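Local coordinates for A-type flavoprotein (Giardia intestinalis, PDB 2Q9U) that binds FMN and a mu-oxo-diiron centre and, as a flavodiiron protein, probably transfers electrons from the flavin to reduce dioxygen, at residues 51-56 and 76-81; 103-108 and 124-129. All blocks are in the same frame, centred on the assembly; numbering follows the deposited sequence.

Interaction 1 (51-56 and 76-81)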
ATOM      1  N   PRO A  51      15.358  43.663  -1.516  1.00 15.56           N
ATOM      2  CA  PRO A  51      14.360  42.615  -1.291  1.00 14.73           C
ATOM      3  C   PRO A  51      15.015  41.233  -1.385  1.00 14.61           C
ATOM      4  O   PRO A  51      15.773  40.969  -2.336  1.00 13.51           O
ATOM      5  CB  PRO A  51      13.347  42.845  -2.428  1.00 14.40           C
ATOM      6  CG  PRO A  51      13.485  44.333  -2.761  1.00 14.66           C
ATOM      7  CD  PRO A  51      15.007  44.504  -2.679  1.00 15.29           C
ATOM      8  N   THR A  52      14.743  40.376  -0.390  1.00 13.69           N
ATOM      9  CA  THR A  52      15.534  39.165  -0.206  1.00 13.27           C
ATOM     10  C   THR A  52      14.640  37.941  -0.051  1.00 13.09           C
ATOM     11  O   THR A  52      13.643  37.997   0.666  1.00 12.29           O
ATOM     12  CB  THR A  52      16.461  39.317   1.002  1.00 13.55           C
ATOM     13  OG1 THR A  52      17.439  40.335   0.712  1.00 12.99           O
ATOM     14  CG2 THR A  52      17.184  38.016   1.349  1.00 12.95           C
ATOM     15  N   VAL A  53      15.014  36.866  -0.741  1.00 12.21           N
ATOM     16  CA  VAL A  53      14.354  35.555  -0.619  1.00 12.28           C
ATOM     17  C   VAL A  53      15.300  34.595   0.080  1.00 12.16           C
ATOM     18  O   VAL A  53      16.486  34.522  -0.251  1.00 12.55           O
ATOM     19  CB  VAL A  53      13.939  34.976  -1.986  1.00 12.29           C
ATOM     20  CG1 VAL A  53      13.288  33.566  -1.836  1.00 10.41           C
ATOM     21  CG2 VAL A  53      12.971  35.931  -2.686  1.00 12.58           C
ATOM     22  N   ILE A  54      14.753  33.870   1.050  1.00 11.65           N
ATOM     23  CA  ILE A  54      15.488  32.814   1.749  1.00 11.19           C
ATOM     24  C   ILE A  54      14.977  31.467   1.253  1.00 11.03           C
ATOM     25  O   ILE A  54      13.796  31.147   1.391  1.00 10.20           O
ATOM     26  CB  ILE A  54      15.276  32.888   3.278  1.00 10.99           C
ATOM     27  CG1 ILE A  54      15.478  34.331   3.803  1.00 10.90           C
ATOM     28  CG2 ILE A  54      16.160  31.817   4.013  1.00 10.47           C
ATOM     29  CD1 ILE A  54      16.935  34.820   3.719  1.00 13.23           C
ATOM     30  N   ASP A  55      15.886  30.704   0.665  1.00 10.38           N
ATOM     31  CA  ASP A  55      15.636  29.360   0.146  1.00 11.82           C
ATOM     32  C   ASP A  55      14.692  29.249  -1.059  1.00 11.37           C
ATOM     33  O   ASP A  55      13.988  30.185  -1.403  1.00 12.32           O
ATOM     34  CB  ASP A  55      15.280  28.379   1.297  1.00 11.54           C
ATOM     35  CG  ASP A  55      16.471  28.167   2.254  1.00 14.46           C
ATOM     36  OD1 ASP A  55      17.640  28.138   1.755  1.00 12.61           O
ATOM     37  OD2 ASP A  55      16.241  28.061   3.484  1.00 16.05           O
ATOM     38  N   SER A  56      14.722  28.090  -1.709  1.00 11.73           N
ATOM     39  CA  SER A  56      13.802  27.790  -2.794  1.00 11.00           C
ATOM     40  C   SER A  56      12.955  26.562  -2.400  1.00 11.38           C
ATOM     41  O   SER A  56      12.810  26.259  -1.211  1.00 10.33           O
ATOM     42  CB  SER A  56      14.599  27.569  -4.091  1.00 12.13           C
ATOM     43  OG  SER A  56      13.759  27.398  -5.222  1.00 11.26           O
ATOM     44  N   ASP A  76      12.135  40.768 -10.900  1.00 16.16           N
ATOM     45  CA  ASP A  76      13.284  41.594 -11.313  1.00 17.32           C
ATOM     46  C   ASP A  76      13.767  42.583 -10.251  1.00 16.96           C
ATOM     47  O   ASP A  76      14.846  43.177 -10.398  1.00 17.64           O
ATOM     48  CB  ASP A  76      13.046  42.306 -12.671  1.00 17.56           C
ATOM     49  CG  ASP A  76      11.963  43.393 -12.614  1.00 20.92           C
ATOM     50  OD1 ASP A  76      11.531  43.813 -11.502  1.00 22.99           O
ATOM     51  OD2 ASP A  76      11.557  43.876 -13.715  1.00 23.67           O
ATOM     52  N   LYS A  77      12.999  42.735  -9.174  1.00 16.68           N
ATOM     53  CA  LYS A  77      13.401  43.585  -8.045  1.00 16.18           C
ATOM     54  C   LYS A  77      13.995  42.842  -6.850  1.00 16.12           C
ATOM     55  O   LYS A  77      14.494  43.475  -5.884  1.00 15.67           O
ATOM     56  CB  LYS A  77      12.241  44.478  -7.602  1.00 17.64           C
ATOM     57  CG  LYS A  77      12.077  45.665  -8.561  1.00 20.25           C
ATOM     58  CD  LYS A  77      10.955  46.615  -8.127  1.00 24.66           C
ATOM     59  CE  LYS A  77      11.436  47.778  -7.274  1.00 29.74           C
ATOM     60  NZ  LYS A  77      10.366  48.844  -7.193  1.00 29.45           N
ATOM     61  N   ILE A  78      13.983  41.508  -6.917  1.00 14.85           N
ATOM     62  CA  ILE A  78      14.686  40.712  -5.910  1.00 14.45           C
ATOM     63  C   ILE A  78      16.193  40.932  -6.065  1.00 15.07           C
ATOM     64  O   ILE A  78      16.753  40.708  -7.159  1.00 15.23           O
ATOM     65  CB  ILE A  78      14.323  39.196  -6.032  1.00 14.28           C
ATOM     66  CG1 ILE A  78      12.793  38.994  -5.903  1.00 12.67           C
ATOM     67  CG2 ILE A  78      15.145  38.343  -5.017  1.00 13.83           C
ATOM     68  CD1 ILE A  78      12.192  39.358  -4.508  1.00 12.24           C
ATOM     69  N   LYS A  79      16.833  41.396  -4.994  1.00 15.22           N
ATOM     70  CA  LYS A  79      18.295  41.644  -4.985  1.00 16.02           C
ATOM     71  C   LYS A  79      19.117  40.433  -4.529  1.00 15.43           C
ATOM     72  O   LYS A  79      20.188  40.172  -5.076  1.00 14.17           O
ATOM     73  CB  LYS A  79      18.644  42.875  -4.121  1.00 17.05           C
ATOM     74  CG  LYS A  79      20.186  43.091  -3.863  1.00 17.23           C
ATOM     75  CD  LYS A  79      20.944  43.421  -5.177  1.00 22.43           C
ATOM     76  CE  LYS A  79      22.462  43.530  -4.973  1.00 23.56           C
ATOM     77  NZ  LYS A  79      23.089  43.974  -6.272  1.00 26.70           N
ATOM     78  N   TYR A  80      18.626  39.712  -3.513  1.00 15.34           N
ATOM     79  CA  TYR A  80      19.337  38.547  -2.969  1.00 14.57           C
ATOM     80  C   TYR A  80      18.418  37.330  -2.839  1.00 14.35           C
ATOM     81  O   TYR A  80      17.246  37.436  -2.404  1.00 13.38           O
ATOM     82  CB  TYR A  80      19.952  38.842  -1.588  1.00 15.80           C
ATOM     83  CG  TYR A  80      20.979  39.956  -1.599  1.00 15.97           C
ATOM     84  CD1 TYR A  80      22.208  39.794  -2.254  1.00 16.02           C
ATOM     85  CD2 TYR A  80      20.724  41.168  -0.963  1.00 17.97           C
ATOM     86  CE1 TYR A  80      23.153  40.835  -2.275  1.00 17.97           C
ATOM     87  CE2 TYR A  80      21.667  42.205  -0.970  1.00 18.99           C
ATOM     88  CZ  TYR A  80      22.874  42.030  -1.638  1.00 18.73           C
ATOM     89  OH  TYR A  80      23.796  43.069  -1.641  1.00 18.56           O
ATOM     90  N   VAL A  81      18.962  36.185  -3.212  1.00 12.84           N
ATOM     91  CA  VAL A  81      18.357  34.879  -2.874  1.00 11.82           C
ATOM     92  C   VAL A  81      19.398  34.135  -2.053  1.00 11.93           C
ATOM     93  O   VAL A  81      20.478  33.781  -2.551  1.00 11.59           O
ATOM     94  CB  VAL A  81      17.968  34.067  -4.110  1.00 12.35           C
ATOM     95  CG1 VAL A  81      17.288  32.748  -3.688  1.00 12.25           C
ATOM     96  CG2 VAL A  81      17.048  34.882  -5.017  1.00 11.80           C
TER
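Two backbone carbonyls carry the polar part of this parallel strand pair. Tyr80 O accepts Val53 N at 2.8 Å in a nearly straight bond that lies in the carbonyl plane. Pro51 O receives two N-H groups. Lys79 N donates to Pro51 O at 2.9 Å, with a bent N-H...O angle of 147°. Tyr80 N adds a weak bond to Pro51 O at 3.3 Å. CA-H...O contacts accompany these, such as Val81 CA to Val53 O at 3.2 Å.

The Pro51 ring sets CG and CD 3.4 Å from Lys77 O. On the face with Thr52 and Tyr80, Thr52 OG1 meets the edge of the Tyr80 ring, 3.8 Å from Tyr80 CD2. That hydroxyl is hydrogen-bonded to Cys50 O. Lys79 CG, anti to its backbone N (chi1 171°), lies over one face of the same ring, offset toward its rim. On the face with Val53 and Val81, Val53 CG2 packs on Ile78 CD1 at 4.0 Å.

The contact joins strands 52-54 and 80-82 of a right-handed beta-alpha-beta unit in the beta-lactamase-like domain. Helix 62-72 crosses on the valine face, where Ile69 touches Val53 and Ile78. Strand 39-46 flanks one side of the pair and strand 105-108 the other.

Interaction 2 (103-108 and 124-129)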
ATOM      1  N   ASN A 103      17.839  40.368 -11.589  1.00 16.97           N
ATOM      2  CA  ASN A 103      18.776  41.241 -10.915  1.00 17.47           C
ATOM      3  C   ASN A 103      19.338  40.710  -9.617  1.00 17.22           C
ATOM      4  O   ASN A 103      20.046  41.438  -8.911  1.00 17.93           O
ATOM      5  CB  ASN A 103      18.139  42.616 -10.728  1.00 17.43           C
ATOM      6  CG  ASN A 103      18.053  43.380 -12.032  1.00 19.64           C
ATOM      7  OD1 ASN A 103      19.065  43.568 -12.726  1.00 19.24           O
ATOM      8  ND2 ASN A 103      16.863  43.819 -12.376  1.00 16.71           N
ATOM      9  N   ALA A 104      19.065  39.431  -9.317  1.00 16.44           N
ATOM     10  CA  ALA A 104      19.457  38.855  -8.037  1.00 16.02           C
ATOM     11  C   ALA A 104      20.888  38.345  -8.011  1.00 15.06           C
ATOM     12  O   ALA A 104      21.422  37.933  -9.027  1.00 15.47           O
ATOM     13  CB  ALA A 104      18.486  37.714  -7.661  1.00 15.05           C
ATOM     14  N   THR A 105      21.475  38.362  -6.827  1.00 14.90           N
ATOM     15  CA  THR A 105      22.720  37.689  -6.520  1.00 15.14           C
ATOM     16  C   THR A 105      22.387  36.541  -5.560  1.00 14.82           C
ATOM     17  O   THR A 105      21.649  36.733  -4.590  1.00 13.71           O
ATOM     18  CB  THR A 105      23.704  38.674  -5.840  1.00 15.75           C
ATOM     19  OG1 THR A 105      24.026  39.727  -6.769  1.00 16.46           O
ATOM     20  CG2 THR A 105      24.982  37.996  -5.410  1.00 16.17           C
ATOM     21  N   PHE A 106      22.937  35.365  -5.846  1.00 14.71           N
ATOM     22  CA  PHE A 106      22.728  34.173  -5.027  1.00 14.57           C
ATOM     23  C   PHE A 106      23.780  34.171  -3.926  1.00 14.48           C
ATOM     24  O   PHE A 106      24.979  34.275  -4.212  1.00 13.78           O
ATOM     25  CB  PHE A 106      22.751  32.905  -5.903  1.00 15.17           C
ATOM     26  CG  PHE A 106      21.516  32.754  -6.718  1.00 15.87           C
ATOM     27  CD1 PHE A 106      20.391  32.109  -6.189  1.00 15.03           C
ATOM     28  CD2 PHE A 106      21.434  33.330  -7.988  1.00 18.43           C
ATOM     29  CE1 PHE A 106      19.202  32.010  -6.930  1.00 13.55           C
ATOM     30  CE2 PHE A 106      20.267  33.249  -8.730  1.00 18.40           C
ATOM     31  CZ  PHE A 106      19.139  32.581  -8.199  1.00 18.89           C
ATOM     32  N   VAL A 107      23.312  34.103  -2.680  1.00 12.84           N
ATOM     33  CA  VAL A 107      24.164  34.285  -1.512  1.00 13.79           C
ATOM     34  C   VAL A 107      24.229  32.967  -0.762  1.00 14.02           C
ATOM     35  O   VAL A 107      23.202  32.441  -0.338  1.00 13.46           O
ATOM     36  CB  VAL A 107      23.573  35.344  -0.544  1.00 12.76           C
ATOM     37  CG1 VAL A 107      24.450  35.506   0.689  1.00 13.07           C
ATOM     38  CG2 VAL A 107      23.351  36.690  -1.239  1.00 15.10           C
ATOM     39  N   CYS A 108      25.439  32.445  -0.588  1.00 14.61           N
ATOM     40  CA  CYS A 108      25.626  31.193   0.118  1.00 14.46           C
ATOM     41  C   CYS A 108      27.098  30.994   0.421  1.00 15.00           C
ATOM     42  O   CYS A 108      27.943  31.782  -0.013  1.00 15.40           O
ATOM     43  CB  CYS A 108      25.108  30.031  -0.758  1.00 14.45           C
ATOM     44  SG  CYS A 108      25.881  29.953  -2.426  1.00 15.93           S
ATOM     45  N   LYS A 124      25.010  30.903 -15.428  1.00 23.24           N
ATOM     46  CA  LYS A 124      25.051  32.366 -15.559  1.00 22.77           C
ATOM     47  C   LYS A 124      24.681  33.138 -14.279  1.00 22.41           C
ATOM     48  O   LYS A 124      24.535  34.362 -14.313  1.00 21.76           O
ATOM     49  CB  LYS A 124      24.202  32.843 -16.744  1.00 23.33           C
ATOM     50  N   ALA A 125      24.570  32.430 -13.155  1.00 21.26           N
ATOM     51  CA  ALA A 125      24.268  33.082 -11.872  1.00 20.27           C
ATOM     52  C   ALA A 125      25.361  34.040 -11.396  1.00 19.59           C
ATOM     53  O   ALA A 125      26.561  33.797 -11.619  1.00 18.39           O
ATOM     54  CB  ALA A 125      23.985  32.027 -10.794  1.00 19.61           C
ATOM     55  N   THR A 126      24.929  35.112 -10.724  1.00 18.81           N
ATOM     56  CA  THR A 126      25.810  36.017  -9.967  1.00 18.60           C
ATOM     57  C   THR A 126      25.795  35.584  -8.510  1.00 18.48           C
ATOM     58  O   THR A 126      24.723  35.440  -7.900  1.00 18.54           O
ATOM     59  CB  THR A 126      25.342  37.493 -10.091  1.00 18.81           C
ATOM     60  OG1 THR A 126      25.389  37.874 -11.460  1.00 19.27           O
ATOM     61  CG2 THR A 126      26.228  38.455  -9.304  1.00 19.22           C
ATOM     62  N   TRP A 127      26.984  35.363  -7.955  1.00 18.05           N
ATOM     63  CA  TRP A 127      27.147  34.808  -6.624  1.00 17.63           C
ATOM     64  C   TRP A 127      27.754  35.821  -5.667  1.00 18.35           C
ATOM     65  O   TRP A 127      28.524  36.696  -6.068  1.00 18.14           O
ATOM     66  CB  TRP A 127      28.082  33.588  -6.689  1.00 18.16           C
ATOM     67  CG  TRP A 127      27.621  32.493  -7.608  1.00 17.67           C
ATOM     68  CD1 TRP A 127      27.982  32.292  -8.922  1.00 17.47           C
ATOM     69  CD2 TRP A 127      26.737  31.430  -7.262  1.00 16.51           C
ATOM     70  NE1 TRP A 127      27.351  31.172  -9.415  1.00 18.85           N
ATOM     71  CE2 TRP A 127      26.593  30.613  -8.410  1.00 19.10           C
ATOM     72  CE3 TRP A 127      26.034  31.092  -6.089  1.00 18.61           C
ATOM     73  CZ2 TRP A 127      25.760  29.484  -8.426  1.00 19.44           C
ATOM     74  CZ3 TRP A 127      25.223  29.954  -6.097  1.00 17.81           C
ATOM     75  CH2 TRP A 127      25.094  29.163  -7.260  1.00 17.98           C
ATOM     76  N   LEU A 128      27.380  35.710  -4.398  1.00 17.68           N
ATOM     77  CA  LEU A 128      28.100  36.349  -3.315  1.00 18.01           C
ATOM     78  C   LEU A 128      28.400  35.248  -2.319  1.00 18.86           C
ATOM     79  O   LEU A 128      27.478  34.710  -1.680  1.00 18.35           O
ATOM     80  CB  LEU A 128      27.271  37.462  -2.658  1.00 18.13           C
ATOM     81  CG  LEU A 128      27.893  38.109  -1.423  1.00 17.92           C
ATOM     82  CD1 LEU A 128      29.272  38.735  -1.719  1.00 18.94           C
ATOM     83  CD2 LEU A 128      26.927  39.131  -0.812  1.00 19.36           C
ATOM     84  N   ILE A 129      29.677  34.902  -2.201  1.00 18.95           N
ATOM     85  CA  ILE A 129      30.105  33.872  -1.255  1.00 19.11           C
ATOM     86  C   ILE A 129      30.329  34.443   0.151  1.00 19.90           C
ATOM     87  O   ILE A 129      31.115  35.403   0.352  1.00 20.01           O
ATOM     88  CB  ILE A 129      31.350  33.103  -1.755  1.00 19.37           C
ATOM     89  CG1 ILE A 129      31.104  32.465  -3.148  1.00 20.29           C
ATOM     90  CG2 ILE A 129      31.789  32.050  -0.715  1.00 19.03           C
ATOM     91  CD1 ILE A 129      29.769  31.681  -3.306  1.00 17.69           C
TER
HETATM   92  O   HOH W   1      22.100  35.667 -10.505  1.00 17.59           O
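With Cys108 SG between the backbone N and the carbonyl carbon (chi1 56°), Trp127 CG anti to its carbonyl carbon (chi1 -58°) and Trp127 chi2 at 95°, the benzo carbons CE3 and CZ3 come to the sulfur. Cys108 SG lies 3.7 Å from Trp127 CZ3, in an oblique sulfur-aromatic contact. Phe106 CB approaches the same benzo carbons obliquely, 3.8 Å from Trp127 CE3. Ala125 CB lies over one face of the indole, toward its rim, and meets Phe106 CD2.

Strands 105-108 and 127-129 run parallel as the ends of a beta-alpha-beta unit whose crossover is helix 110-120. Its Gln113 touches Cys108, Trp127 and Ile129. Within this chain, 127-129 is an outermost strand of its sheet.

Three backbone hydrogen bonds join the pair. Phe106 N donates to Thr126 O at 2.7 Å, nearly along the C=O axis. Leu128 N donates to Phe106 O at 2.8 Å from above the carbonyl plane. Cys108 N to Leu128 O is longer, 3.2 Å. A water donates to Ala104 O and accepts from Thr126 N.

Thr105 CG2, anti to N, presses on Leu128 CB at 3.6 Å. The Thr105 and Thr126 side chains cross obliquely, Thr105 OG1 3.6 Å from Thr126 CG2.

Overall arrangement
From the N terminus, strand 52-54 comes first. The chain then passes through helix 62-72 and returns to strand 80-82, where interaction 1 closes the loop. It continues through helix 94-97 to strand 105-108. Helix 110-120 then leads to strand 127-129, where interaction 2 closes a second loop. The two loops follow in series and neither nest nor cross. Their strands are successive in one mixed sheet of the beta-lactamase-like domain, ordered 52-54, 80-82, 105-108, 127-129. The contacts meet in the middle: Lys79 O lies 2.8 Å from Thr105 N, a probable hydrogen bond, and Tyr80 packs on Val107. Both lie away from the diiron and FMN sites.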